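Chitin elicitor receptor kinase 1 (Arabidopsis thaliana, PDB 4EBY) is a plant immune receptor kinase whose LysM-bearing ectodomain binds chitin oligomers, with chitin-induced dimerization activating the receptor. Local coordinates at residues N116-L119 and S120-L123; G132-S135 and V136-F140; S161-A165 and D166-R170. One frame throughout, in Å; residues are numbered along the deposited sequence.

Contact 1 (N116-L119 and S120-L123); sequences NIPL and SATL
L123 sets CG anti to its carbonyl carbon (chi1 -56°) and runs on extended, which carries CD2 back to I117, where it meets the branch methyl CG2 at 4.3 Å. The same I117 CG2 lies 4.5 Å from A121 CB, a looser apolar contact. The ring of P118 also reaches A121 CB, P118 CG standing 4.0 Å from it, so the methyl group meets both I117 and P118, from directions roughly at right angles. The bend itself is a type II beta turn from P118 to A121, closed by a single hydrogen bond from A121 N to P118 O at 3.0 Å (N-H...O angle 163°). S120, at the third position, takes the positive phi (76°) that this turn demands. L119 and S120 fill the two corner positions and are exposed, whereas the I117 and L123 ends pack inward onto Y89 of helix 89-96, with F112 also against A121 and L123. Beyond the turn the backbone pairs with strand 74-82 and its exit, L123 with Y81 and A121 with V83. This is the loop that leads from the second helix into the closing strand 122-128 of a beta-alpha-alpha-beta LysM domain.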
loop_
_atom_site.group_PDB
_atom_site.type_symbol
_atom_site.label_atom_id
_atom_site.label_comp_id
_atom_site.label_asym_id
_atom_site.label_seq_id
_atom_site.Cartn_x
_atom_site.Cartn_y
_atom_site.Cartn_z
ATOM N N ASN A 116 23.142 -10.514 7.604
ATOM C CA ASN A 116 23.252 -10.189 9.022
ATOM C C ASN A 116 22.278 -9.091 9.392
ATOM O O ASN A 116 22.675 -7.929 9.521
ATOM C CB ASN A 116 24.680 -9.741 9.363
ATOM C CG ASN A 116 24.929 -9.629 10.875
ATOM O OD1 ASN A 116 23.997 -9.719 11.685
ATOM N ND2 ASN A 116 26.196 -9.417 11.255
ATOM N N ILE A 117 21.001 -9.451 9.518
ATOM C CA ILE A 117 19.993 -8.529 10.014
ATOM C C ILE A 117 19.555 -8.981 11.404
ATOM O O ILE A 117 18.745 -9.904 11.544
ATOM C CB ILE A 117 18.750 -8.467 9.109
ATOM C CG1 ILE A 117 19.148 -8.388 7.627
ATOM C CG2 ILE A 117 17.900 -7.269 9.495
ATOM C CD1 ILE A 117 17.944 -8.416 6.684
ATOM N N PRO A 118 20.075 -8.322 12.442
ATOM C CA PRO A 118 19.879 -8.854 13.795
ATOM C C PRO A 118 18.491 -8.619 14.389
ATOM O O PRO A 118 17.793 -7.674 14.056
ATOM C CB PRO A 118 20.953 -8.116 14.607
ATOM C CG PRO A 118 21.108 -6.821 13.896
ATOM C CD PRO A 118 20.954 -7.139 12.435
ATOM N N LEU A 119 18.096 -9.511 15.296
ATOM C CA LEU A 119 16.869 -9.344 16.049
ATOM C C LEU A 119 16.806 -7.936 16.643
ATOM O O LEU A 119 17.784 -7.457 17.247
ATOM C CB LEU A 119 16.850 -10.381 17.180
ATOM C CG LEU A 119 15.494 -10.927 17.612
ATOM C CD1 LEU A 119 14.938 -11.794 16.500
ATOM C CD2 LEU A 119 15.665 -11.749 18.903
ATOM N N SER A 120 15.676 -7.284 16.423
ATOM C CA SER A 120 15.382 -5.949 16.946
ATOM C C SER A 120 16.081 -4.786 16.241
ATOM O O SER A 120 15.953 -3.640 16.667
ATOM C CB SER A 120 15.572 -5.889 18.461
ATOM O OG SER A 120 14.488 -6.567 19.093
ATOM N N ALA A 121 16.783 -5.068 15.150
ATOM C CA ALA A 121 17.132 -3.985 14.225
ATOM C C ALA A 121 15.825 -3.350 13.752
ATOM O O ALA A 121 14.765 -3.995 13.764
ATOM C CB ALA A 121 17.928 -4.518 13.034
ATOM N N THR A 122 15.884 -2.087 13.331
ATOM C CA THR A 122 14.725 -1.438 12.751
ATOM C C THR A 122 15.063 -1.160 11.285
ATOM O O THR A 122 16.166 -0.679 10.987
ATOM C CB THR A 122 14.423 -0.112 13.434
ATOM O OG1 THR A 122 14.128 -0.340 14.829
ATOM C CG2 THR A 122 13.241 0.550 12.781
ATOM N N LEU A 123 14.120 -1.489 10.406
ATOM C CA LEU A 123 14.265 -1.189 8.985
ATOM C C LEU A 123 13.422 0.003 8.617
ATOM O O LEU A 123 12.287 0.163 9.094
ATOM C CB LEU A 123 13.818 -2.382 8.121
ATOM C CG LEU A 123 14.520 -3.720 8.389
ATOM C CD1 LEU A 123 14.009 -4.776 7.391
ATOM C CD2 LEU A 123 16.055 -3.602 8.326
#

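Contact 2 (G132-S135 and V136-F140); sequences GDES and VSKDF
The backbone coils tightly from D133 to S137, D133 O accepting from both V136 N (2.9 Å) and S137 N (3.1 Å). An Asx turn opens this bend and an ST turn follows it. In the first, D133 OD1 takes S135 N at 3.0 Å and S135 OG at 2.7 Å, both from the same face of the carboxylate plane; S135 can offer both groups because its OG sits between its backbone N and carbonyl carbon (chi1 66°). The double grip should hold the carboxylate against rotation, and the D133 side chain crosses that of V136 at about a right angle, V136 CG2 lying 3.7 Å from D133 OD2. On the exposed flank the contact is mainly aliphatic: E134 CG touches K138 CG at 3.8 Å, while the charged ends stay apart. In the second turn, S137 OG accepts from D139 N. A water tying the loop's ends accepts from D133 N and lies within bonding distance of S137 O and F140 O. V136 and F140 rest on Y171 of helix 165-171, and F140 also meets F195 edge-to-face. Within the loop, D139 CB sits over the centre of the F140 ring, 4.0 Å above its plane.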
loop_
_atom_site.group_PDB
_atom_site.type_symbol
_atom_site.label_atom_id
_atom_site.label_comp_id
_atom_site.label_asym_id
_atom_site.label_seq_id
_atom_site.Cartn_x
_atom_site.Cartn_y
_atom_site.Cartn_z
ATOM N N GLY A 132 -2.320 11.559 -7.685
ATOM C CA GLY A 132 -3.056 11.790 -8.922
ATOM C C GLY A 132 -2.272 12.545 -9.974
ATOM O O GLY A 132 -1.061 12.758 -9.852
ATOM N N ASP A 133 -2.984 12.962 -11.020
ATOM C CA ASP A 133 -2.373 13.595 -12.174
ATOM C C ASP A 133 -3.505 14.345 -12.866
ATOM O O ASP A 133 -4.427 13.740 -13.410
ATOM C CB ASP A 133 -1.792 12.537 -13.102
ATOM C CG ASP A 133 -1.070 13.137 -14.292
ATOM O OD1 ASP A 133 -1.248 14.343 -14.559
ATOM O OD2 ASP A 133 -0.329 12.390 -14.959
ATOM N N GLU A 134 -3.447 15.666 -12.798
ATOM C CA GLU A 134 -4.517 16.502 -13.324
ATOM C C GLU A 134 -4.674 16.330 -14.833
ATOM O O GLU A 134 -5.743 16.595 -15.381
ATOM C CB GLU A 134 -4.255 17.964 -12.968
ATOM C CG GLU A 134 -5.481 18.847 -13.001
ATOM C CD GLU A 134 -5.183 20.250 -12.511
ATOM O OE1 GLU A 134 -3.988 20.567 -12.298
ATOM O OE2 GLU A 134 -6.144 21.030 -12.333
ATOM N N SER A 135 -3.619 15.887 -15.505
ATOM C CA SER A 135 -3.690 15.716 -16.955
ATOM C C SER A 135 -4.426 14.427 -17.318
ATOM O O SER A 135 -4.810 14.225 -18.467
ATOM C CB SER A 135 -2.299 15.766 -17.598
ATOM O OG SER A 135 -1.488 14.673 -17.209
ATOM N N VAL A 136 -4.629 13.562 -16.327
ATOM C CA VAL A 136 -5.437 12.360 -16.508
ATOM C C VAL A 136 -6.877 12.626 -16.117
ATOM O O VAL A 136 -7.800 12.358 -16.891
ATOM C CB VAL A 136 -4.897 11.180 -15.669
ATOM C CG1 VAL A 136 -5.805 9.975 -15.801
ATOM C CG2 VAL A 136 -3.482 10.830 -16.103
ATOM N N SER A 137 -7.073 13.156 -14.912
ATOM C CA SER A 137 -8.411 13.483 -14.444
ATOM C C SER A 137 -8.365 14.412 -13.245
ATOM O O SER A 137 -7.511 14.266 -12.369
ATOM C CB SER A 137 -9.164 12.206 -14.052
ATOM O OG SER A 137 -10.431 12.526 -13.497
ATOM N N LYS A 138 -9.308 15.350 -13.192
ATOM C CA LYS A 138 -9.494 16.156 -11.992
ATOM C C LYS A 138 -10.341 15.439 -10.939
ATOM O O LYS A 138 -10.502 15.933 -9.822
ATOM C CB LYS A 138 -10.147 17.498 -12.356
ATOM C CG LYS A 138 -9.277 18.405 -13.212
ATOM C CD LYS A 138 -10.138 19.416 -13.951
ATOM C CE LYS A 138 -11.235 19.966 -13.048
ATOM N NZ LYS A 138 -12.318 20.628 -13.833
ATOM N N ASP A 139 -10.879 14.273 -11.286
ATOM C CA ASP A 139 -11.861 13.607 -10.427
ATOM C C ASP A 139 -11.282 12.739 -9.312
ATOM O O ASP A 139 -12.027 12.241 -8.476
ATOM C CB ASP A 139 -12.794 12.736 -11.268
ATOM C CG ASP A 139 -13.717 13.552 -12.164
ATOM O OD1 ASP A 139 -13.899 14.762 -11.910
ATOM O OD2 ASP A 139 -14.253 12.967 -13.123
ATOM N N PHE A 140 -9.972 12.534 -9.312
ATOM C CA PHE A 140 -9.369 11.593 -8.355
ATOM C C PHE A 140 -8.140 12.154 -7.676
ATOM O O PHE A 140 -7.194 12.573 -8.343
ATOM C CB PHE A 140 -9.002 10.271 -9.037
ATOM C CG PHE A 140 -10.138 9.654 -9.817
ATOM C CD1 PHE A 140 -11.192 9.049 -9.162
ATOM C CD2 PHE A 140 -10.134 9.678 -11.205
ATOM C CE1 PHE A 140 -12.244 8.489 -9.859
ATOM C CE2 PHE A 140 -11.180 9.114 -11.917
ATOM C CZ PHE A 140 -12.238 8.514 -11.239
HETATM O O HOH W 1 -5.937 12.752 -10.874
#

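Contact 3 (S161-A165 and D166-R170); sequences SGVSA and DILQR
S164 caps helix 165-171: its OG accepts from I167 N at 3.2 Å, the N-cap bond that satisfies an N-H of the first turn, which has no helical carbonyl before it. OG reaches that N-H because it stands between the backbone N and the carbonyl carbon of S164 (chi1 82°), and in doing so it also comes to 3.3 Å from I167 CG1. The regular helical pattern starts at the same residue, with L168 N bonded to S164 O, followed by Q169 N to A165 O. Just before the cap, V163 sets its CG1 methyl against two helix side chains, 3.8 Å from I167 CG2 and 3.9 Å from L168 CG, crossing I167 at about a right angle. L168 is buried, and its CD1 extends as far as S161 OG. The next shell fixes the approach to the cap. G162 leaves the preceding helix with positive phi, and S161 OG accepts from V163 N at 3.1 Å in an ST turn while also bonding back to I157 O. Strand 183-187 lies against V163 and L168, and helix 154-161 packs on L168 through L154 and I157, so this corner joins the two helices of the C-terminal LysM domain to its last strand. Q169 NE2 binds V175 O past the helix end. On the exposed side, D166 and R170 form a salt bridge one turn apart: R170 NE reaches D166 OD2 at 2.9 Å from the syn side, tilted somewhat out of the carboxylate plane, while OD2 itself lies almost in the plane of the guanidinium group.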
loop_
_atom_site.group_PDB
_atom_site.type_symbol
_atom_site.label_atom_id
_atom_site.label_comp_id
_atom_site.label_asym_id
_atom_site.label_seq_id
_atom_site.Cartn_x
_atom_site.Cartn_y
_atom_site.Cartn_z
ATOM N N SER A 161 -12.768 -1.529 -8.977
ATOM C CA SER A 161 -12.475 -0.179 -8.502
ATOM C C SER A 161 -13.587 0.805 -8.857
ATOM O O SER A 161 -13.761 1.820 -8.192
ATOM C CB SER A 161 -11.157 0.319 -9.094
ATOM O OG SER A 161 -11.303 0.534 -10.492
ATOM N N GLY A 162 -14.327 0.515 -9.919
ATOM C CA GLY A 162 -15.348 1.428 -10.399
ATOM C C GLY A 162 -14.751 2.578 -11.193
ATOM O O GLY A 162 -15.388 3.619 -11.376
ATOM N N VAL A 163 -13.519 2.381 -11.659
ATOM C CA VAL A 163 -12.817 3.362 -12.480
ATOM C C VAL A 163 -12.635 2.768 -13.874
ATOM O O VAL A 163 -12.362 1.576 -14.004
ATOM C CB VAL A 163 -11.421 3.694 -11.865
ATOM C CG1 VAL A 163 -10.643 4.644 -12.765
ATOM C CG2 VAL A 163 -11.577 4.307 -10.486
ATOM N N SER A 164 -12.790 3.583 -14.913
ATOM C CA SER A 164 -12.682 3.074 -16.277
ATOM C C SER A 164 -11.280 2.547 -16.566
ATOM O O SER A 164 -10.297 3.043 -16.021
ATOM C CB SER A 164 -13.068 4.137 -17.307
ATOM O OG SER A 164 -11.992 5.015 -17.586
ATOM N N ALA A 165 -11.203 1.537 -17.424
ATOM C CA ALA A 165 -9.921 0.956 -17.824
ATOM C C ALA A 165 -8.972 1.966 -18.471
ATOM O O ALA A 165 -7.767 1.910 -18.247
ATOM C CB ALA A 165 -10.137 -0.228 -18.758
ATOM N N ASP A 166 -9.499 2.879 -19.282
ATOM C CA ASP A 166 -8.636 3.869 -19.933
ATOM C C ASP A 166 -8.008 4.814 -18.913
ATOM O O ASP A 166 -6.835 5.165 -19.036
ATOM C CB ASP A 166 -9.387 4.666 -21.018
ATOM C CG ASP A 166 -8.521 5.745 -21.660
ATOM O OD1 ASP A 166 -7.528 5.391 -22.341
ATOM O OD2 ASP A 166 -8.818 6.947 -21.478
ATOM N N ILE A 167 -8.788 5.233 -17.917
ATOM C CA ILE A 167 -8.256 6.095 -16.861
ATOM C C ILE A 167 -7.176 5.337 -16.071
ATOM O O ILE A 167 -6.083 5.864 -15.836
ATOM C CB ILE A 167 -9.365 6.624 -15.925
ATOM C CG1 ILE A 167 -10.254 7.619 -16.669
ATOM C CG2 ILE A 167 -8.768 7.298 -14.697
ATOM C CD1 ILE A 167 -9.513 8.830 -17.149
ATOM N N LEU A 168 -7.470 4.097 -15.680
ATOM C CA LEU A 168 -6.482 3.295 -14.958
ATOM C C LEU A 168 -5.188 3.161 -15.745
ATOM O O LEU A 168 -4.099 3.273 -15.187
ATOM C CB LEU A 168 -7.014 1.899 -14.656
ATOM C CG LEU A 168 -8.089 1.819 -13.579
ATOM C CD1 LEU A 168 -8.577 0.383 -13.484
ATOM C CD2 LEU A 168 -7.566 2.310 -12.215
ATOM N N GLN A 169 -5.297 2.909 -17.046
ATOM C CA GLN A 169 -4.090 2.744 -17.842
ATOM C C GLN A 169 -3.313 4.048 -17.935
ATOM O O GLN A 169 -2.084 4.043 -17.900
ATOM C CB GLN A 169 -4.423 2.248 -19.254
ATOM C CG GLN A 169 -3.202 1.727 -20.018
ATOM C CD GLN A 169 -2.628 0.467 -19.382
ATOM O OE1 GLN A 169 -3.138 -0.637 -19.599
ATOM N NE2 GLN A 169 -1.552 0.623 -18.619
ATOM N N ARG A 170 -4.025 5.163 -18.072
ATOM C CA ARG A 170 -3.370 6.466 -18.192
ATOM C C ARG A 170 -2.617 6.834 -16.911
ATOM O O ARG A 170 -1.602 7.532 -16.962
ATOM C CB ARG A 170 -4.378 7.571 -18.547
ATOM C CG ARG A 170 -4.877 7.568 -19.988
ATOM C CD ARG A 170 -5.955 8.659 -20.145
ATOM N NE ARG A 170 -6.518 8.778 -21.491
ATOM C CZ ARG A 170 -6.098 9.655 -22.405
ATOM N NH1 ARG A 170 -5.105 10.486 -22.120
ATOM N NH2 ARG A 170 -6.667 9.707 -23.607
#

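Overall arrangement
Contacts 2 and 3 are neighbours, their centres 11 Å apart, whereas contact 1 lies on the opposite side of the chain's centre, about 40 Å from either, centre to centre. Contacts 1 and 2 are surface turns; contact 3 is partly buried. Contact 1 joins a loop to the edge strand of the second LysM domain largely by apolar packing, and contact 2 is chiefly polar, its side-chain oxygens and a water organising an irregular loop. Contact 3 combines helix capping with a hydrophobic underside. V136 and F140 link the last two, packing on I167, with V136 also reaching R170 and F140 reaching V163, so the loop of 132-140 rests on the helix of contact 3.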